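Local coordinates for aromatic-amino-acid:2-oxoglutarate transaminase (Candida albicans, PDB 6HND), which probably transfers amino groups between aromatic amino acids or 2-aminoadipate and 2-oxo acids, with pyridoxal 5'-phosphate as cofactor, at residues G135-L139 with Q378-N382; I122-L128 with G375-T379; G14-V18 with K363-V368; S2-L7 with T329-V333; Y155-F161 with H355-I359. Residue numbers count along the deposited sequence, not the author numbering.

Contact 1 of 5, residues G135-L139 with Q378-N382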
# COMPACT_ATOMS: atom_id res chain seq x y z
N GLY B 135 4.16 9.08 -6.70
CA GLY B 135 4.10 8.23 -7.90
C GLY B 135 5.15 8.62 -8.92
O GLY B 135 5.77 9.71 -8.79
N HIS B 136 5.33 7.76 -9.92
CA HIS B 136 6.22 8.02 -11.08
C HIS B 136 5.63 9.15 -11.92
O HIS B 136 4.43 9.19 -12.05
CB HIS B 136 6.39 6.74 -11.89
CG HIS B 136 7.34 5.82 -11.25
ND1 HIS B 136 8.68 5.87 -11.52
CD2 HIS B 136 7.17 4.89 -10.29
CE1 HIS B 136 9.29 4.98 -10.76
NE2 HIS B 136 8.39 4.36 -10.02
N ALA B 137 6.48 9.98 -12.51
CA ALA B 137 6.12 11.25 -13.17
C ALA B 137 5.24 10.97 -14.38
O ALA B 137 4.24 11.65 -14.60
CB ALA B 137 7.39 12.01 -13.52
N PRO B 138 5.58 10.02 -15.27
CA PRO B 138 4.76 9.77 -16.45
C PRO B 138 3.34 9.29 -16.10
O PRO B 138 2.44 9.48 -16.90
CB PRO B 138 5.56 8.69 -17.23
CG PRO B 138 6.96 8.77 -16.69
CD PRO B 138 6.79 9.19 -15.24
N LEU B 139 3.15 8.66 -14.94
CA LEU B 139 1.81 8.13 -14.57
C LEU B 139 1.01 9.27 -13.98
O LEU B 139 -0.21 9.32 -14.25
CB LEU B 139 1.92 6.95 -13.60
CG LEU B 139 0.58 6.31 -13.26
CD1 LEU B 139 -0.12 5.79 -14.50
CD2 LEU B 139 0.73 5.21 -12.22
N GLN B 378 2.91 0.40 -11.49
CA GLN B 378 2.89 1.75 -12.11
C GLN B 378 3.59 1.64 -13.47
O GLN B 378 3.13 2.28 -14.41
CB GLN B 378 3.61 2.78 -11.26
CG GLN B 378 2.88 3.15 -9.98
CD GLN B 378 3.57 4.29 -9.27
OE1 GLN B 378 3.71 5.39 -9.83
NE2 GLN B 378 3.98 4.04 -8.03
N THR B 379 4.69 0.89 -13.53
CA THR B 379 5.52 0.73 -14.75
C THR B 379 4.66 0.00 -15.79
O THR B 379 4.48 0.57 -16.86
CB THR B 379 6.84 0.03 -14.44
OG1 THR B 379 7.54 0.86 -13.51
CG2 THR B 379 7.70 -0.21 -15.66
N ILE B 380 4.12 -1.18 -15.45
CA ILE B 380 3.32 -2.00 -16.40
C ILE B 380 2.10 -1.18 -16.83
O ILE B 380 1.84 -1.09 -18.04
CB ILE B 380 2.96 -3.37 -15.81
CG1 ILE B 380 4.20 -4.25 -15.70
CG2 ILE B 380 1.85 -4.04 -16.63
CD1 ILE B 380 3.96 -5.53 -14.93
N VAL B 381 1.38 -0.56 -15.90
CA VAL B 381 0.09 0.10 -16.22
C VAL B 381 0.38 1.34 -17.08
O VAL B 381 -0.35 1.54 -18.10
CB VAL B 381 -0.76 0.40 -14.97
CG1 VAL B 381 -1.88 1.36 -15.29
CG2 VAL B 381 -1.30 -0.88 -14.35
N ASN B 382 1.39 2.12 -16.72
CA ASN B 382 1.72 3.36 -17.48
C ASN B 382 2.11 2.98 -18.92
O ASN B 382 1.57 3.59 -19.88
CB ASN B 382 2.83 4.17 -16.82
CG ASN B 382 3.25 5.35 -17.65
OD1 ASN B 382 2.66 6.42 -17.57
ND2 ASN B 382 4.28 5.15 -18.46
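Q378, L139 and N382 bury the most surface here, and the polar work falls to Q378. Its amide reaches off helix 375-388 so that OE1 accepts from the backbone: H136 N to Q378 OE1 is 2.9 Å and almost straight at 172°. Next to it, G135 CA comes within 3.5 Å of Q378 OE1, and H136 CD2 meets Q378 OE1 at 3.5 Å, the oxygen lying at the edge of the ring, near its plane. The other half of the amide is used too, since Q378 NE2 bonds A373 O. H136 is the N-cap residue of helix 137-151, so within the PLP-dependent aminotransferase fold Q378 of helix 375-388 binds the backbone right at the start of a second helix. In the first turn of that helix, L139 sets CD2 against Q378 CG at 3.7 Å; I162 of strand 158-163 touches both side chains. A turn further along helix 375-388 comes N382. Its ND2 is bonded to K120 O, while N382 OD1 approaches P138 O at 3.1 Å, a pair of acceptors and not a bond, and L139 CB at 4.1 Å.

Contact 2 of 5, residues I122-L128 with G375-T379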
# COMPACT_ATOMS: atom_id res chain seq x y z
N ILE B 122 7.97 4.55 -18.32
CA ILE B 122 8.81 4.19 -17.15
C ILE B 122 9.63 2.96 -17.53
O ILE B 122 9.02 2.01 -17.99
CB ILE B 122 7.95 3.97 -15.90
CG1 ILE B 122 6.92 5.10 -15.75
CG2 ILE B 122 8.81 3.84 -14.66
CD1 ILE B 122 5.88 4.84 -14.69
N ASP B 123 10.95 3.02 -17.38
CA ASP B 123 11.87 1.88 -17.60
C ASP B 123 12.00 1.09 -16.28
O ASP B 123 11.53 1.59 -15.20
CB ASP B 123 13.20 2.35 -18.18
CG ASP B 123 13.95 3.39 -17.35
OD1 ASP B 123 13.71 3.43 -16.15
OD2 ASP B 123 14.78 4.15 -17.94
N LEU B 124 12.60 -0.09 -16.34
CA LEU B 124 12.72 -0.94 -15.13
C LEU B 124 13.83 -0.40 -14.22
O LEU B 124 13.71 -0.57 -12.99
CB LEU B 124 12.97 -2.39 -15.53
CG LEU B 124 11.87 -3.04 -16.36
CD1 LEU B 124 12.29 -4.44 -16.78
CD2 LEU B 124 10.56 -3.10 -15.60
N ALA B 125 14.85 0.28 -14.76
CA ALA B 125 15.93 0.90 -13.94
C ALA B 125 15.29 1.86 -12.91
O ALA B 125 15.66 1.82 -11.71
CB ALA B 125 16.93 1.60 -14.83
N ARG B 126 14.32 2.65 -13.33
CA ARG B 126 13.59 3.53 -12.38
C ARG B 126 12.38 2.82 -11.77
O ARG B 126 12.10 3.05 -10.58
CB ARG B 126 13.28 4.86 -13.08
CG ARG B 126 14.52 5.73 -13.14
CD ARG B 126 14.41 6.89 -14.08
NE ARG B 126 14.45 6.44 -15.47
CZ ARG B 126 14.44 7.27 -16.49
NH1 ARG B 126 14.41 8.57 -16.27
NH2 ARG B 126 14.44 6.81 -17.73
N GLY B 127 11.68 1.98 -12.55
CA GLY B 127 10.42 1.33 -12.13
C GLY B 127 10.64 0.40 -10.94
O GLY B 127 9.76 0.34 -10.05
N LEU B 128 11.78 -0.30 -10.94
CA LEU B 128 12.19 -1.21 -9.86
C LEU B 128 13.05 -0.53 -8.79
O LEU B 128 13.37 -1.21 -7.76
CB LEU B 128 12.90 -2.37 -10.53
CG LEU B 128 11.99 -3.18 -11.42
CD1 LEU B 128 12.75 -4.28 -12.11
CD2 LEU B 128 10.84 -3.72 -10.59
N GLY B 375 5.86 0.23 -7.77
CA GLY B 375 6.52 0.81 -8.95
C GLY B 375 6.42 -0.11 -10.14
O GLY B 375 6.25 0.39 -11.27
N LEU B 376 6.52 -1.43 -9.92
CA LEU B 376 6.47 -2.43 -11.03
C LEU B 376 5.10 -2.30 -11.67
O LEU B 376 5.01 -2.40 -12.89
CB LEU B 376 6.73 -3.85 -10.49
CG LEU B 376 6.63 -4.97 -11.53
CD1 LEU B 376 7.43 -4.66 -12.79
CD2 LEU B 376 7.04 -6.32 -10.95
N THR B 377 4.06 -2.09 -10.87
CA THR B 377 2.66 -2.02 -11.37
C THR B 377 2.44 -0.70 -12.09
O THR B 377 1.83 -0.72 -13.16
CB THR B 377 1.66 -2.20 -10.24
OG1 THR B 377 1.94 -3.52 -9.75
CG2 THR B 377 0.22 -2.03 -10.68
N GLN B 378 2.91 0.40 -11.49
CA GLN B 378 2.89 1.75 -12.11
C GLN B 378 3.59 1.64 -13.47
O GLN B 378 3.13 2.28 -14.41
CB GLN B 378 3.61 2.78 -11.26
CG GLN B 378 2.88 3.15 -9.98
CD GLN B 378 3.57 4.29 -9.27
OE1 GLN B 378 3.71 5.39 -9.83
NE2 GLN B 378 3.98 4.04 -8.03
N THR B 379 4.69 0.89 -13.53
CA THR B 379 5.52 0.73 -14.75
C THR B 379 4.66 0.00 -15.79
O THR B 379 4.48 0.57 -16.86
CB THR B 379 6.84 0.03 -14.44
OG1 THR B 379 7.54 0.86 -13.51
CG2 THR B 379 7.70 -0.21 -15.66
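The T379 side chain fits against G127 and I122, at the end of helix 124-127 and just before it: T379 OG1 is 3.2 Å from G127 CA and 3.4 Å from I122 CG2. That hydroxyl donates back to its own helix, T379 OG1 to G375 O, at 2.6 Å. The backbones come very close. G127 O is 3.4 Å from G375 C, with a CA-H...O contact from G375 CA to G127 O at 3.5 Å. A CB on G127 would clash with T379 OG1, and one on G375 with G127 O, so this glycine-to-glycine helix packing depends on the missing side chains. In this PLP-dependent aminotransferase fold, helix 375-388 lies at the dimer interface. L128 packs on A344 of the second subunit and L376 on I380 of that subunit, while L376 CB is 4.1 Å from L128 CD2. D123 is the N-cap of helix 124-127: D123 OD1 accepts from R126 N at 3.0 Å, and R126 NH2 makes a salt bridge to D123 OD2 at 2.7 Å.

Contact 3 of 5, residues G14-V18 with K363-V368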
# COMPACT_ATOMS: atom_id res chain seq x y z
N GLY B 14 -0.77 18.63 10.89
CA GLY B 14 0.29 18.54 11.91
C GLY B 14 1.45 17.63 11.50
O GLY B 14 2.56 17.80 12.03
N ARG B 15 1.22 16.68 10.60
CA ARG B 15 2.30 15.78 10.11
C ARG B 15 3.41 16.61 9.42
O ARG B 15 3.07 17.45 8.60
CB ARG B 15 1.67 14.72 9.20
CG ARG B 15 0.80 13.74 9.97
CD ARG B 15 0.63 12.44 9.23
NE ARG B 15 -0.48 11.68 9.78
CZ ARG B 15 -1.73 11.75 9.34
NH1 ARG B 15 -2.01 12.51 8.30
NH2 ARG B 15 -2.66 11.02 9.93
N THR B 16 4.67 16.36 9.75
CA THR B 16 5.85 17.05 9.13
C THR B 16 6.21 16.41 7.78
O THR B 16 5.63 15.36 7.45
CB THR B 16 7.08 17.01 10.04
OG1 THR B 16 7.40 15.62 10.20
CG2 THR B 16 6.88 17.68 11.39
N SER B 17 7.11 17.04 7.03
CA SER B 17 7.59 16.61 5.68
C SER B 17 8.91 15.83 5.79
O SER B 17 9.55 15.85 6.87
CB SER B 17 7.75 17.81 4.77
OG SER B 17 6.53 18.53 4.66
N VAL B 18 9.30 15.16 4.70
CA VAL B 18 10.57 14.38 4.55
C VAL B 18 11.60 14.88 5.58
O VAL B 18 12.71 15.25 5.16
CB VAL B 18 11.10 14.47 3.10
CG1 VAL B 18 10.33 13.53 2.18
CG2 VAL B 18 11.10 15.89 2.55
N LYS B 363 0.24 13.30 1.09
CA LYS B 363 1.64 12.82 0.92
C LYS B 363 2.24 12.49 2.29
O LYS B 363 2.82 11.38 2.43
CB LYS B 363 2.51 13.84 0.17
CG LYS B 363 3.84 13.27 -0.32
CD LYS B 363 5.07 14.04 0.11
CE LYS B 363 6.20 13.16 0.62
NZ LYS B 363 6.75 13.62 1.93
N ASN B 364 2.11 13.39 3.27
CA ASN B 364 2.74 13.19 4.59
C ASN B 364 2.07 11.99 5.27
O ASN B 364 2.81 11.28 6.00
CB ASN B 364 2.75 14.47 5.44
CG ASN B 364 3.60 15.60 4.85
OD1 ASN B 364 4.59 15.36 4.16
ND2 ASN B 364 3.19 16.84 5.10
N TYR B 365 0.76 11.77 5.08
CA TYR B 365 0.02 10.58 5.62
C TYR B 365 0.55 9.30 4.98
O TYR B 365 0.78 8.31 5.70
CB TYR B 365 -1.48 10.65 5.33
CG TYR B 365 -2.32 9.55 5.94
CD1 TYR B 365 -2.10 9.10 7.23
CD2 TYR B 365 -3.36 8.96 5.24
CE1 TYR B 365 -2.90 8.14 7.82
CE2 TYR B 365 -4.17 7.99 5.80
CZ TYR B 365 -3.95 7.60 7.11
OH TYR B 365 -4.73 6.63 7.69
N SER B 366 0.73 9.29 3.66
CA SER B 366 1.18 8.11 2.90
C SER B 366 2.55 7.68 3.43
O SER B 366 2.81 6.46 3.54
CB SER B 366 1.21 8.42 1.45
OG SER B 366 -0.06 8.86 1.04
N ASP B 367 3.39 8.67 3.75
CA ASP B 367 4.75 8.45 4.28
C ASP B 367 4.68 7.63 5.58
O ASP B 367 5.66 6.98 5.91
CB ASP B 367 5.46 9.78 4.49
CG ASP B 367 6.14 10.38 3.26
OD1 ASP B 367 6.39 9.64 2.26
OD2 ASP B 367 6.43 11.60 3.32
N VAL B 368 3.56 7.66 6.30
CA VAL B 368 3.40 6.86 7.54
C VAL B 368 2.85 5.46 7.23
O VAL B 368 3.53 4.47 7.60
CB VAL B 368 2.51 7.61 8.55
CG1 VAL B 368 2.38 6.82 9.84
CG2 VAL B 368 3.03 9.01 8.81
O HOH W 1 0.90 17.76 6.71
O HOH W 2 4.73 12.16 7.89
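Starting at K363, helix 356-369 offers a lysine whose NZ sits 3.6 Å from V18 CG1, at the poorly ordered end of the 14-18 loop. The charge is met within the helix, where K363 NZ and D367 OD2 form a very short salt bridge of 2.5 Å. N364 comes next and meets the loop's carbonyls through two waters. Water 1 bridges N364 ND2 and R15 O at 2.9 Å to each atom; water 2 lies 2.8 Å from N364 O and makes a weak 3.4 Å bond to T16 O. Direct contact is van der Waals: N364 CG is 3.3 Å from T16 O, and N364 CB is 3.9 Å from R15 CB. Y365 then brings CD1 over one face of the R15 guanidinium, 3.4 Å from R15 NH2; that arginine's salt bridge is to D175 on helix 166-177, and the tyrosine hydroxyl bonds N171. A turn on from N364, V368 CG2 reaches R15 CD at 4.2 Å. R196 of the second subunit donates to T16 O. What results is an N-terminal arm laid over a helix of the PLP-binding domain at the dimer interface of a PLP-dependent aminotransferase.

Contact 4 of 5, residues S2-L7 with T329-V333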
# COMPACT_ATOMS: atom_id res chain seq x y z
N SER B 2 -10.47 30.92 -1.81
CA SER B 2 -9.97 30.21 -3.03
C SER B 2 -8.85 29.21 -2.68
O SER B 2 -8.08 28.83 -3.60
CB SER B 2 -9.52 31.20 -4.08
OG SER B 2 -8.35 31.88 -3.64
N ASP B 3 -8.75 28.76 -1.41
CA ASP B 3 -8.04 27.51 -1.04
C ASP B 3 -8.82 26.83 0.09
O ASP B 3 -9.61 27.48 0.76
CB ASP B 3 -6.55 27.75 -0.73
CG ASP B 3 -6.20 28.12 0.70
OD1 ASP B 3 -7.11 28.09 1.57
OD2 ASP B 3 -5.01 28.44 0.94
N PRO B 4 -8.61 25.51 0.33
CA PRO B 4 -9.32 24.77 1.38
C PRO B 4 -8.53 24.45 2.65
O PRO B 4 -8.90 23.53 3.35
CB PRO B 4 -9.57 23.46 0.62
CG PRO B 4 -8.30 23.25 -0.20
CD PRO B 4 -7.73 24.62 -0.45
N THR B 5 -7.48 25.22 2.94
CA THR B 5 -6.67 25.15 4.19
C THR B 5 -7.59 24.94 5.40
O THR B 5 -7.26 24.11 6.30
CB THR B 5 -5.80 26.42 4.33
OG1 THR B 5 -4.89 26.44 3.23
CG2 THR B 5 -5.02 26.49 5.62
N HIS B 6 -8.69 25.68 5.49
CA HIS B 6 -9.57 25.64 6.69
C HIS B 6 -10.18 24.23 6.86
O HIS B 6 -10.62 23.92 8.01
CB HIS B 6 -10.62 26.76 6.63
CG HIS B 6 -11.64 26.58 5.56
ND1 HIS B 6 -11.35 26.73 4.20
CD2 HIS B 6 -12.96 26.27 5.63
CE1 HIS B 6 -12.44 26.51 3.50
NE2 HIS B 6 -13.45 26.24 4.35
N LEU B 7 -10.27 23.43 5.79
CA LEU B 7 -10.99 22.12 5.84
C LEU B 7 -10.00 20.99 6.16
O LEU B 7 -10.43 19.91 6.59
CB LEU B 7 -11.70 21.85 4.51
CG LEU B 7 -12.87 22.77 4.13
CD1 LEU B 7 -13.19 22.64 2.65
CD2 LEU B 7 -14.09 22.48 4.95
N THR B 329 -14.36 25.61 -7.25
CA THR B 329 -13.50 26.80 -7.49
C THR B 329 -12.41 26.93 -6.41
O THR B 329 -11.46 27.68 -6.66
CB THR B 329 -14.37 28.06 -7.59
OG1 THR B 329 -15.15 28.18 -6.40
CG2 THR B 329 -15.28 28.03 -8.80
N THR B 330 -12.52 26.22 -5.26
CA THR B 330 -11.68 26.47 -4.05
C THR B 330 -10.91 25.23 -3.59
O THR B 330 -10.05 25.40 -2.73
CB THR B 330 -12.56 26.94 -2.89
OG1 THR B 330 -13.43 25.85 -2.57
CG2 THR B 330 -13.35 28.19 -3.24
N GLY B 331 -11.17 24.05 -4.14
CA GLY B 331 -10.48 22.81 -3.73
C GLY B 331 -11.20 22.14 -2.57
O GLY B 331 -10.55 21.45 -1.79
N ARG B 332 -12.53 22.31 -2.48
CA ARG B 332 -13.35 21.72 -1.39
C ARG B 332 -13.74 20.29 -1.78
O ARG B 332 -14.23 19.53 -0.90
CB ARG B 332 -14.48 22.71 -1.14
CG ARG B 332 -15.82 22.16 -0.69
CD ARG B 332 -16.89 23.23 -0.91
NE ARG B 332 -16.54 24.53 -0.34
CZ ARG B 332 -16.56 24.83 0.96
NH1 ARG B 332 -16.87 23.91 1.86
NH2 ARG B 332 -16.28 26.05 1.37
N VAL B 333 -13.52 19.92 -3.04
CA VAL B 333 -13.74 18.55 -3.60
C VAL B 333 -12.42 17.78 -3.66
O VAL B 333 -11.40 18.31 -4.19
CB VAL B 333 -14.35 18.63 -5.01
CG1 VAL B 333 -14.45 17.27 -5.68
CG2 VAL B 333 -15.71 19.30 -4.95
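An Asx turn shapes the very start of the chain, which here lies along the loop leading into strand 333-338 of the seven-stranded mixed sheet typical of the large domain of PLP aminotransferases. In that turn D3 OD1 accepts from T5 N at 3.2 Å. No hydrogen bond joins the two segments, so shape and weak contacts carry the fit. D3 and P4 converge on T330 O: D3 CA makes a CA-H...O contact with T330 O at 3.4 Å, and P4 CD stands 3.3 Å from T330 O. The proline has no N-H to give that carbonyl. One residue on, P4 CG is 3.3 Å from G331 O, and a CB on G331 would sit tightly against P4 CG; at phi/psi 89°/29° it would also be jammed against the T330 carbonyl O, which calls for glycine. Further along the segment, H6 and R332 share an acid: H6 NE2 bonds D274 OD1, and R332 NH2 makes a salt bridge to the same oxygen. R332 NH1 bonds F275 O. L7 lays CD1 over one face of the guanidinium, 4.0 Å from R332 NH1.

Contact 5 of 5, residues Y155-F161 with H355-I359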
# COMPACT_ATOMS: atom_id res chain seq x y z
N TYR B 155 -10.68 25.35 -11.44
CA TYR B 155 -9.64 26.17 -10.75
C TYR B 155 -8.29 25.56 -11.12
O TYR B 155 -8.30 24.44 -11.69
CB TYR B 155 -9.86 26.26 -9.23
CG TYR B 155 -9.55 25.00 -8.46
CD1 TYR B 155 -10.45 23.94 -8.44
CD2 TYR B 155 -8.35 24.82 -7.80
CE1 TYR B 155 -10.18 22.74 -7.81
CE2 TYR B 155 -8.07 23.64 -7.12
CZ TYR B 155 -8.99 22.60 -7.12
OH TYR B 155 -8.69 21.43 -6.48
N ASP B 156 -7.19 26.23 -10.79
CA ASP B 156 -5.86 25.96 -11.39
C ASP B 156 -4.92 25.22 -10.42
O ASP B 156 -4.00 24.53 -10.92
CB ASP B 156 -5.25 27.27 -11.91
CG ASP B 156 -5.98 27.86 -13.12
OD1 ASP B 156 -6.69 27.08 -13.83
OD2 ASP B 156 -5.85 29.10 -13.34
N ASP B 157 -5.16 25.31 -9.11
CA ASP B 157 -4.23 24.90 -8.03
C ASP B 157 -4.55 23.48 -7.53
O ASP B 157 -4.54 23.25 -6.30
CB ASP B 157 -4.25 25.92 -6.89
CG ASP B 157 -3.41 27.14 -7.21
OD1 ASP B 157 -2.39 26.99 -7.93
OD2 ASP B 157 -3.79 28.23 -6.75
N TRP B 158 -4.81 22.56 -8.45
CA TRP B 158 -5.13 21.15 -8.16
C TRP B 158 -3.91 20.30 -8.53
O TRP B 158 -3.04 20.78 -9.31
CB TRP B 158 -6.37 20.67 -8.92
CG TRP B 158 -6.28 20.72 -10.42
CD1 TRP B 158 -6.64 21.77 -11.20
CD2 TRP B 158 -5.98 19.64 -11.32
NE1 TRP B 158 -6.55 21.45 -12.52
CE2 TRP B 158 -6.14 20.15 -12.64
CE3 TRP B 158 -5.57 18.31 -11.16
CZ2 TRP B 158 -5.88 19.39 -13.78
CZ3 TRP B 158 -5.29 17.56 -12.29
CH2 TRP B 158 -5.45 18.10 -13.58
N ASN B 159 -3.90 19.07 -8.03
CA ASN B 159 -2.85 18.09 -8.38
C ASN B 159 -3.40 16.66 -8.23
O ASN B 159 -4.51 16.49 -7.69
CB ASN B 159 -1.60 18.37 -7.55
CG ASN B 159 -0.34 17.73 -8.09
OD1 ASN B 159 -0.30 17.26 -9.24
ND2 ASN B 159 0.66 17.68 -7.22
N VAL B 160 -2.66 15.68 -8.74
CA VAL B 160 -3.01 14.25 -8.61
C VAL B 160 -1.97 13.60 -7.69
O VAL B 160 -0.90 14.17 -7.50
CB VAL B 160 -3.15 13.59 -10.00
CG1 VAL B 160 -4.35 14.14 -10.74
CG2 VAL B 160 -1.93 13.74 -10.87
N PHE B 161 -2.30 12.41 -7.19
CA PHE B 161 -1.47 11.58 -6.29
C PHE B 161 -1.81 10.10 -6.54
O PHE B 161 -2.98 9.72 -6.39
CB PHE B 161 -1.76 11.96 -4.85
CG PHE B 161 -0.80 11.40 -3.85
CD1 PHE B 161 -0.97 10.13 -3.33
CD2 PHE B 161 0.26 12.17 -3.39
CE1 PHE B 161 -0.08 9.63 -2.39
CE2 PHE B 161 1.13 11.68 -2.44
CZ PHE B 161 0.96 10.41 -1.94
N HIS B 355 -6.95 19.80 -4.25
CA HIS B 355 -6.10 21.01 -4.08
C HIS B 355 -4.67 20.57 -3.74
O HIS B 355 -4.49 19.62 -2.91
CB HIS B 355 -6.70 21.98 -3.04
CG HIS B 355 -6.14 23.36 -3.15
ND1 HIS B 355 -5.02 23.77 -2.45
CD2 HIS B 355 -6.53 24.42 -3.92
CE1 HIS B 355 -4.75 25.02 -2.78
NE2 HIS B 355 -5.66 25.44 -3.68
N LYS B 356 -3.69 21.26 -4.33
CA LYS B 356 -2.25 21.18 -3.99
C LYS B 356 -2.07 20.92 -2.49
O LYS B 356 -1.24 20.06 -2.14
CB LYS B 356 -1.52 22.47 -4.38
CG LYS B 356 -0.45 22.33 -5.46
CD LYS B 356 -0.59 23.30 -6.65
CE LYS B 356 -0.84 24.76 -6.29
NZ LYS B 356 0.18 25.31 -5.35
N GLU B 357 -2.74 21.71 -1.64
CA GLU B 357 -2.47 21.73 -0.19
C GLU B 357 -3.08 20.45 0.39
O GLU B 357 -2.47 19.92 1.34
CB GLU B 357 -2.96 23.02 0.46
CG GLU B 357 -2.11 24.24 0.07
CD GLU B 357 -1.92 25.38 1.06
OE1 GLU B 357 -1.95 25.13 2.29
OE2 GLU B 357 -1.71 26.53 0.61
N VAL B 358 -4.20 19.99 -0.17
CA VAL B 358 -4.82 18.69 0.25
C VAL B 358 -3.87 17.56 -0.17
O VAL B 358 -3.58 16.71 0.70
CB VAL B 358 -6.26 18.53 -0.28
CG1 VAL B 358 -6.78 17.12 -0.05
CG2 VAL B 358 -7.22 19.54 0.36
N ILE B 359 -3.35 17.55 -1.40
CA ILE B 359 -2.39 16.51 -1.87
C ILE B 359 -1.15 16.48 -0.97
O ILE B 359 -0.65 15.36 -0.71
CB ILE B 359 -1.98 16.68 -3.35
CG1 ILE B 359 -3.19 16.64 -4.31
CG2 ILE B 359 -0.93 15.66 -3.75
CD1 ILE B 359 -4.21 15.55 -4.00
O HOH W 3 0.51 19.03 -4.09
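The edge strand 158-163 of the central mixed sheet meets the end of strand 350-355 just where that strand gives way to helix 356-369. W158 and H355 form an antiparallel non-hydrogen-bonded pair, CA to CA 4.2 Å. The direct bond follows at once: K356 N donates to D157 O at 2.9 Å and 173°. D157 O serves more than one neighbour, since it also takes a CA-H...O contact from H355 CA at 3.5 Å and lies over one face of the H355 imidazole. H355 is the N-cap of the helix, and its ND1 accepts from E357 N at 3.2 Å. Y155 OH stands 3.3 Å from H355 N, but the angle is too poor for a bond. N159 OD1 accepts from R144 NH2 and, weakly, from V160 N at 2.9 Å, while N159 ND2 reaches water 3 by a weak 3.4 Å bond; that water donates to K356 O at 2.8 Å. D157 and K356, though opposite in charge, close no salt bridge, D157 OD1 being 4.0 Å from K356 NZ. Further along, I359 CG1 lies 3.6 Å from N159 O, and F161 CD2 makes apolar contact with I359 CG2 at 3.7 Å.

From the N terminus, contacts 4, 3, 2, 1 and 5 open in that order. Contact 4 closes first, on the loop before strand 333-338; contact 5 closes next, then contact 3, where the arm lies against helix 356-369, and finally contacts 2 and 1 on helix 375-388, sharing Q378 and T379. Contact 5 falls within the spans of contacts 1, 2 and 3. Contact 4 crosses the other four, and contact 3 also crosses 1 and 2. In space, P4 packs on H355 and F161 on K363, so contacts 3, 4 and 5 join the arm, the sheet edge and helix 356-369. Contacts 1 and 2, which touch each other, join helices 124-127 and 137-151 to helix 375-388.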